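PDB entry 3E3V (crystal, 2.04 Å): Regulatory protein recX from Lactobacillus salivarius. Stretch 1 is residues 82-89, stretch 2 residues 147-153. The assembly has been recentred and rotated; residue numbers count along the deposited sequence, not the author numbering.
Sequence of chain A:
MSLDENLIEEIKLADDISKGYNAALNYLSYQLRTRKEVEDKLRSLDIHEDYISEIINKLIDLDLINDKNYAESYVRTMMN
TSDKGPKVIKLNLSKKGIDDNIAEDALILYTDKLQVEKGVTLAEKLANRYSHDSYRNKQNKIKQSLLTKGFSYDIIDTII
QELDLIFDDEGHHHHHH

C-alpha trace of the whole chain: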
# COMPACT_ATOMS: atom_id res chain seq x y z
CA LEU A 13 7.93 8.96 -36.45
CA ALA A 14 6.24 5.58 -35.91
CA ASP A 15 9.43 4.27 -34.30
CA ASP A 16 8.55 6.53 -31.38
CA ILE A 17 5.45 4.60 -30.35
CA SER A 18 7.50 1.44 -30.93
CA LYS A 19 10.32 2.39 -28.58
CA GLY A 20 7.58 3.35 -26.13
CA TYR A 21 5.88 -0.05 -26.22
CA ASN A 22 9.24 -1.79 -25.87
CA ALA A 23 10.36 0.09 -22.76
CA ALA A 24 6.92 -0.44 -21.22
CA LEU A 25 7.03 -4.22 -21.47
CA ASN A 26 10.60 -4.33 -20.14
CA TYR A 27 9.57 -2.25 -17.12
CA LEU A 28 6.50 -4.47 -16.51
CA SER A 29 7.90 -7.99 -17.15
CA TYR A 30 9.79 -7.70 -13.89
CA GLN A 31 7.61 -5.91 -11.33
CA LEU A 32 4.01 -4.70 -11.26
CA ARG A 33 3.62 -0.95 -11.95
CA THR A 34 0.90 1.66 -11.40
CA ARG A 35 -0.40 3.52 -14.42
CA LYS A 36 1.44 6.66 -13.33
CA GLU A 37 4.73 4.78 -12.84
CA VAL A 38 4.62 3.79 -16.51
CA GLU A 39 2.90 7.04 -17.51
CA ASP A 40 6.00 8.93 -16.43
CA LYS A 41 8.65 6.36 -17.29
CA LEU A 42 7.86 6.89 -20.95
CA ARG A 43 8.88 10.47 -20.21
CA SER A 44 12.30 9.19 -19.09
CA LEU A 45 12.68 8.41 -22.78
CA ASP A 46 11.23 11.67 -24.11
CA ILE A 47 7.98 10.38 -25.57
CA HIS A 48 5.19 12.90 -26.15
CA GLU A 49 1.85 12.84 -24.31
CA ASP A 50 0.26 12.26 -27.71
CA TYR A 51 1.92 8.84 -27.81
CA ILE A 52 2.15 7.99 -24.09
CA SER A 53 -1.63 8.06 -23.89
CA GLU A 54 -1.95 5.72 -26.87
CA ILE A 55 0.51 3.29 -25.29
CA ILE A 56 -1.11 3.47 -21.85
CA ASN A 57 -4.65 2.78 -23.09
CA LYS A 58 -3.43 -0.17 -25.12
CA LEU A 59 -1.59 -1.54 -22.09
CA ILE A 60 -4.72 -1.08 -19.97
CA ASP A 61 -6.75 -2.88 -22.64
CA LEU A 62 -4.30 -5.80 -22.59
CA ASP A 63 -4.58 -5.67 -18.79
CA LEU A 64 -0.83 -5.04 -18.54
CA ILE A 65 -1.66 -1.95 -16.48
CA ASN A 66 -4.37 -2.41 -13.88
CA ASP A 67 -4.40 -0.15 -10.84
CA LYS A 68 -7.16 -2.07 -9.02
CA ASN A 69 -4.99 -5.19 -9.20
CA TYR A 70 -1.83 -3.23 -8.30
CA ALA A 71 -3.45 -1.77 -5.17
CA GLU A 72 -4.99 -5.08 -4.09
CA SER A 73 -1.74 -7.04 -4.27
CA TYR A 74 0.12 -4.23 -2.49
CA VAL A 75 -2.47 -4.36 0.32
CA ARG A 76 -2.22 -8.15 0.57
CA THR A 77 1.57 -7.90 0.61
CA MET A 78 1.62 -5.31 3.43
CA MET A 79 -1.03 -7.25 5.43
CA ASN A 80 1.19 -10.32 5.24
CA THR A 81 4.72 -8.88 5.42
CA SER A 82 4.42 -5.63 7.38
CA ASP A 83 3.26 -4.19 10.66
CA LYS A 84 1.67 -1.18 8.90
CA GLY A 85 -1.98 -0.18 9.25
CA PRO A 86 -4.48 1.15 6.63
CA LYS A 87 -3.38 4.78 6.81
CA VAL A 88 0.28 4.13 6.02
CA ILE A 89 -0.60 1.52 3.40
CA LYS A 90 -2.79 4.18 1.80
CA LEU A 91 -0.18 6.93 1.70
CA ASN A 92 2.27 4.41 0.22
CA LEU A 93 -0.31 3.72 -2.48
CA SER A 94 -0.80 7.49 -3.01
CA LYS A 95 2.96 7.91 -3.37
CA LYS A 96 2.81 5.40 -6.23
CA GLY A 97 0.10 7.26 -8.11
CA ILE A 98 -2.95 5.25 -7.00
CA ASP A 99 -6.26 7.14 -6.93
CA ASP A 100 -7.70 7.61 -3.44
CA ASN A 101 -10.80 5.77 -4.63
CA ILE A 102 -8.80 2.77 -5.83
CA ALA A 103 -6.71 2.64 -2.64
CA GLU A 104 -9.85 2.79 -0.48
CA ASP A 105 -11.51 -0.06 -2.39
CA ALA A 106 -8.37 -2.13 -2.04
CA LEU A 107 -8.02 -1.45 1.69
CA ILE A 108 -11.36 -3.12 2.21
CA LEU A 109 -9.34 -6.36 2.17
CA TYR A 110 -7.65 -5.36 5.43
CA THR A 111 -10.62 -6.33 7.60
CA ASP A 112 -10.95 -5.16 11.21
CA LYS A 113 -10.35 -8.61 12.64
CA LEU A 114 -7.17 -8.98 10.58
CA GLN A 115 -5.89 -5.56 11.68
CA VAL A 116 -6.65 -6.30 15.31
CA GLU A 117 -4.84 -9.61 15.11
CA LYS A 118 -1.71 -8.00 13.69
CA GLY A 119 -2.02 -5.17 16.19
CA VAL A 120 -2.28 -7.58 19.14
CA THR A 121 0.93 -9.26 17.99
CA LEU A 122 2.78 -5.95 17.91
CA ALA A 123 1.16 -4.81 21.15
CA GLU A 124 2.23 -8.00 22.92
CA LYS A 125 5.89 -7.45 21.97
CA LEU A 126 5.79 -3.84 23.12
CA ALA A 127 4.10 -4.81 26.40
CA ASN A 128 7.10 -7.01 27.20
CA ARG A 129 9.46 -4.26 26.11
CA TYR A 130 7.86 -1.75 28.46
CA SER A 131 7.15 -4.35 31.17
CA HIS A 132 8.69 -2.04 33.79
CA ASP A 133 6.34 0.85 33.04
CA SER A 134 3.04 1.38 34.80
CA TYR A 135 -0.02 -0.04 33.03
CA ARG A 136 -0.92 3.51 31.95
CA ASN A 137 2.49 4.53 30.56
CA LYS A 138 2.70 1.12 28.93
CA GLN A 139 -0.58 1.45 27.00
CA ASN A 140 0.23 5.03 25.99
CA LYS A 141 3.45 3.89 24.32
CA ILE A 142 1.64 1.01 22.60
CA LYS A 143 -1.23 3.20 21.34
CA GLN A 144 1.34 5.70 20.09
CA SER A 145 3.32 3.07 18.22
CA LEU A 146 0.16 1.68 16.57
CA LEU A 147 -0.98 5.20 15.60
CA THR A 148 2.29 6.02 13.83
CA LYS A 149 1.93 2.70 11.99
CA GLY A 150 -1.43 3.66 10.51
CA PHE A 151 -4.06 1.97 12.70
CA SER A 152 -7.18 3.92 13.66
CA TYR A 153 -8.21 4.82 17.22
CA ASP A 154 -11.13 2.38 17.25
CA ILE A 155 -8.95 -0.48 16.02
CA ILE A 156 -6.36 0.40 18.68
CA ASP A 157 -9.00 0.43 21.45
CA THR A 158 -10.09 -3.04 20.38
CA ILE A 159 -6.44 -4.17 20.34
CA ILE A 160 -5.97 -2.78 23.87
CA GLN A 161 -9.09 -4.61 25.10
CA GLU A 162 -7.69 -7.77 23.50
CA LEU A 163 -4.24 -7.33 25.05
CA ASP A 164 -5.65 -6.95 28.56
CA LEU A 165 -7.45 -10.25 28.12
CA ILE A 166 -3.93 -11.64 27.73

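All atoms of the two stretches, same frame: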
# COMPACT_ATOMS: atom_id res chain seq x y z
N SER A 82 4.11 -6.82 6.60
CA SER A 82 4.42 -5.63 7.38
C SER A 82 3.58 -5.46 8.62
O SER A 82 2.60 -6.18 8.84
CB SER A 82 4.29 -4.37 6.50
OG SER A 82 2.94 -3.96 6.38
N ASP A 83 3.97 -4.49 9.43
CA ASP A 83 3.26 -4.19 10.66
C ASP A 83 2.51 -2.88 10.47
O ASP A 83 2.08 -2.27 11.44
CB ASP A 83 4.25 -4.06 11.82
CG ASP A 83 5.38 -3.08 11.52
OD1 ASP A 83 5.39 -2.49 10.41
OD2 ASP A 83 6.26 -2.90 12.38
N LYS A 84 2.36 -2.44 9.22
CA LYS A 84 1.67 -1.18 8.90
C LYS A 84 0.14 -1.29 8.84
O LYS A 84 -0.41 -2.32 8.44
CB LYS A 84 2.20 -0.62 7.56
CG LYS A 84 3.70 -0.33 7.54
CD LYS A 84 4.13 0.48 8.76
CE LYS A 84 5.60 0.84 8.69
NZ LYS A 84 6.43 -0.38 8.50
N GLY A 85 -0.53 -0.22 9.26
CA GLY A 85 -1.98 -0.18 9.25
C GLY A 85 -2.50 0.51 8.00
O GLY A 85 -1.70 1.04 7.24
N PRO A 86 -3.82 0.54 7.79
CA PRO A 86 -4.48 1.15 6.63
C PRO A 86 -3.98 2.52 6.20
O PRO A 86 -3.75 2.74 5.01
CB PRO A 86 -5.96 1.20 7.04
CG PRO A 86 -6.08 0.01 7.94
CD PRO A 86 -4.83 0.12 8.78
N LYS A 87 -3.81 3.43 7.15
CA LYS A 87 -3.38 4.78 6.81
C LYS A 87 -2.01 4.88 6.16
O LYS A 87 -1.82 5.69 5.25
CB LYS A 87 -3.44 5.68 8.04
CG LYS A 87 -4.83 5.85 8.62
CD LYS A 87 -4.79 6.84 9.77
CE LYS A 87 -6.04 6.77 10.63
NZ LYS A 87 -5.82 7.56 11.88
N VAL A 88 -1.05 4.08 6.61
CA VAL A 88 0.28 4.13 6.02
C VAL A 88 0.24 3.39 4.69
O VAL A 88 0.85 3.81 3.70
CB VAL A 88 1.35 3.53 6.96
CG1 VAL A 88 2.70 3.44 6.24
CG2 VAL A 88 1.51 4.42 8.21
N ILE A 89 -0.49 2.28 4.64
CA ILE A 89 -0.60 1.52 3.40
C ILE A 89 -1.17 2.44 2.33
O ILE A 89 -0.72 2.44 1.18
CB ILE A 89 -1.51 0.28 3.60
CG1 ILE A 89 -0.81 -0.72 4.53
CG2 ILE A 89 -1.83 -0.38 2.26
CD1 ILE A 89 -1.70 -1.85 5.06
N LEU A 147 -0.51 4.02 16.32
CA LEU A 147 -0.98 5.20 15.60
C LEU A 147 0.00 5.59 14.50
O LEU A 147 -0.40 5.82 13.36
CB LEU A 147 -1.17 6.41 16.52
CG LEU A 147 -2.44 6.52 17.36
CD1 LEU A 147 -2.33 7.75 18.23
CD2 LEU A 147 -3.67 6.61 16.46
N THR A 148 1.29 5.64 14.83
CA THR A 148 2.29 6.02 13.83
C THR A 148 2.40 4.98 12.71
O THR A 148 2.89 5.28 11.62
CB THR A 148 3.68 6.25 14.48
OG1 THR A 148 4.13 5.05 15.11
CG2 THR A 148 3.59 7.35 15.52
N LYS A 149 1.92 3.76 12.98
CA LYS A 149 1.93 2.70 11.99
C LYS A 149 0.69 2.71 11.09
O LYS A 149 0.59 1.91 10.16
CB LYS A 149 2.05 1.33 12.68
CG LYS A 149 3.49 0.98 13.05
CD LYS A 149 3.57 -0.35 13.77
CE LYS A 149 4.91 -0.51 14.45
NZ LYS A 149 6.04 -0.30 13.50
N GLY A 150 -0.26 3.59 11.37
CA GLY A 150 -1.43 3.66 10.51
C GLY A 150 -2.75 3.08 10.99
O GLY A 150 -3.73 3.14 10.26
N PHE A 151 -2.80 2.52 12.19
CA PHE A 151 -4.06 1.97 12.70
C PHE A 151 -4.94 3.05 13.30
O PHE A 151 -4.44 4.01 13.90
CB PHE A 151 -3.77 0.86 13.73
CG PHE A 151 -3.13 -0.36 13.12
CD1 PHE A 151 -3.90 -1.29 12.43
CD2 PHE A 151 -1.75 -0.57 13.22
CE1 PHE A 151 -3.31 -2.42 11.85
CE2 PHE A 151 -1.14 -1.69 12.65
CZ PHE A 151 -1.92 -2.62 11.96
N SER A 152 -6.25 2.92 13.14
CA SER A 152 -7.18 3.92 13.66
C SER A 152 -7.43 3.75 15.16
O SER A 152 -7.21 2.67 15.73
CB SER A 152 -8.53 3.82 12.94
OG SER A 152 -9.24 2.69 13.41
N TYR A 153 -7.89 4.82 15.80
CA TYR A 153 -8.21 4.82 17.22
C TYR A 153 -9.09 3.64 17.61
O TYR A 153 -8.77 2.91 18.55
CB TYR A 153 -8.96 6.09 17.62
CG TYR A 153 -8.10 7.26 18.03
CD1 TYR A 153 -7.05 7.10 18.93
CD2 TYR A 153 -8.40 8.55 17.58
CE1 TYR A 153 -6.31 8.19 19.37
CE2 TYR A 153 -7.67 9.64 18.01
CZ TYR A 153 -6.63 9.46 18.90
OH TYR A 153 -5.91 10.55 19.32
O HOH W 1 -2.92 6.20 12.62

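Two helix ends meet here: the loop that leads into the helix beginning at P86 packs against the turn that closes the helix ending near G150. The CA atoms come nearest at two glycines, those of G85 and G150 lying 4.1 Å apart, and backbone hydrogen bonds hold the contact together. G85 N donates to K149 O at 2.6 Å, a short and nearly straight bond, and K87 N donates to G150 O at 3.1 Å. K87 lies in the first turn of its helix, where amide groups lack the carbonyl partners available farther along; the other stretch supplies one.

Both glycines suit their places for reasons the coordinates make plain. At G85 an ideal CB would point toward the other stretch and lie 2.6 Å from both G150 C and F151 N. G150 is constrained twice over. It adopts a positive phi of 105° in a Schellman motif, where a CB would be jammed against the preceding carbonyl oxygen, and that same CB would sit 2.8 Å from G85 O and from V88 N. The two backbone segments can therefore approach with no side chain between them at these two positions.

The missing side chain of G85 also makes room for an aromatic ring. F151 directs its CA-to-CB bond away from the other stretch, yet with chi1 at -67° (m) and chi2 at -79° its ring comes back beneath the loop. G85 CA lies 3.6 Å from the centroid of the F151 ring, only 9° off the normal, a CH-pi contact over the face. D83 O approaches the ring edge, 3.5 Å from F151 CE2, where the slightly positive ring hydrogens suit a carbonyl oxygen. P86 adds an apolar contact, its CD 4.0 Å from F151 CD1; as the first helical residue, with phi at -44°, proline fits well because its lack of an amide hydrogen costs nothing there.

Charge binds the outer side of the contact. D83 starts sideways, and its p rotamer with chi2 near 1° brings the carboxylate within reach of two lysines. K149 runs out through m, t and t before chi4 turns to -54°, placing its NZ 2.8 Å from D83 OD2 in a salt bridge across the stretches. K84, whose CA-to-CB bond points away overall, bends through m, m, t, m so that its NZ meets D83 OD1 at 3.0 Å. Each carboxylate oxygen thus has its own ammonium group, and the acid offsets what would otherwise be two neighbouring positive charges. S82, also p, accepts a hydrogen bond at its OG from K84 N at 3.3 Å, which helps to shape the loop.

V88 and K87 point toward the other stretch. In its t rotamer, V88 brings CG2 to 3.3 Å from K149 O, a compact branch filling space beside the turn. K87 is almost fully extended (m, t, t, t), and its NZ makes a weak 3.3 Å hydrogen bond to a water that donates to L147 O at 2.7 Å and F151 O at 3.0 Å.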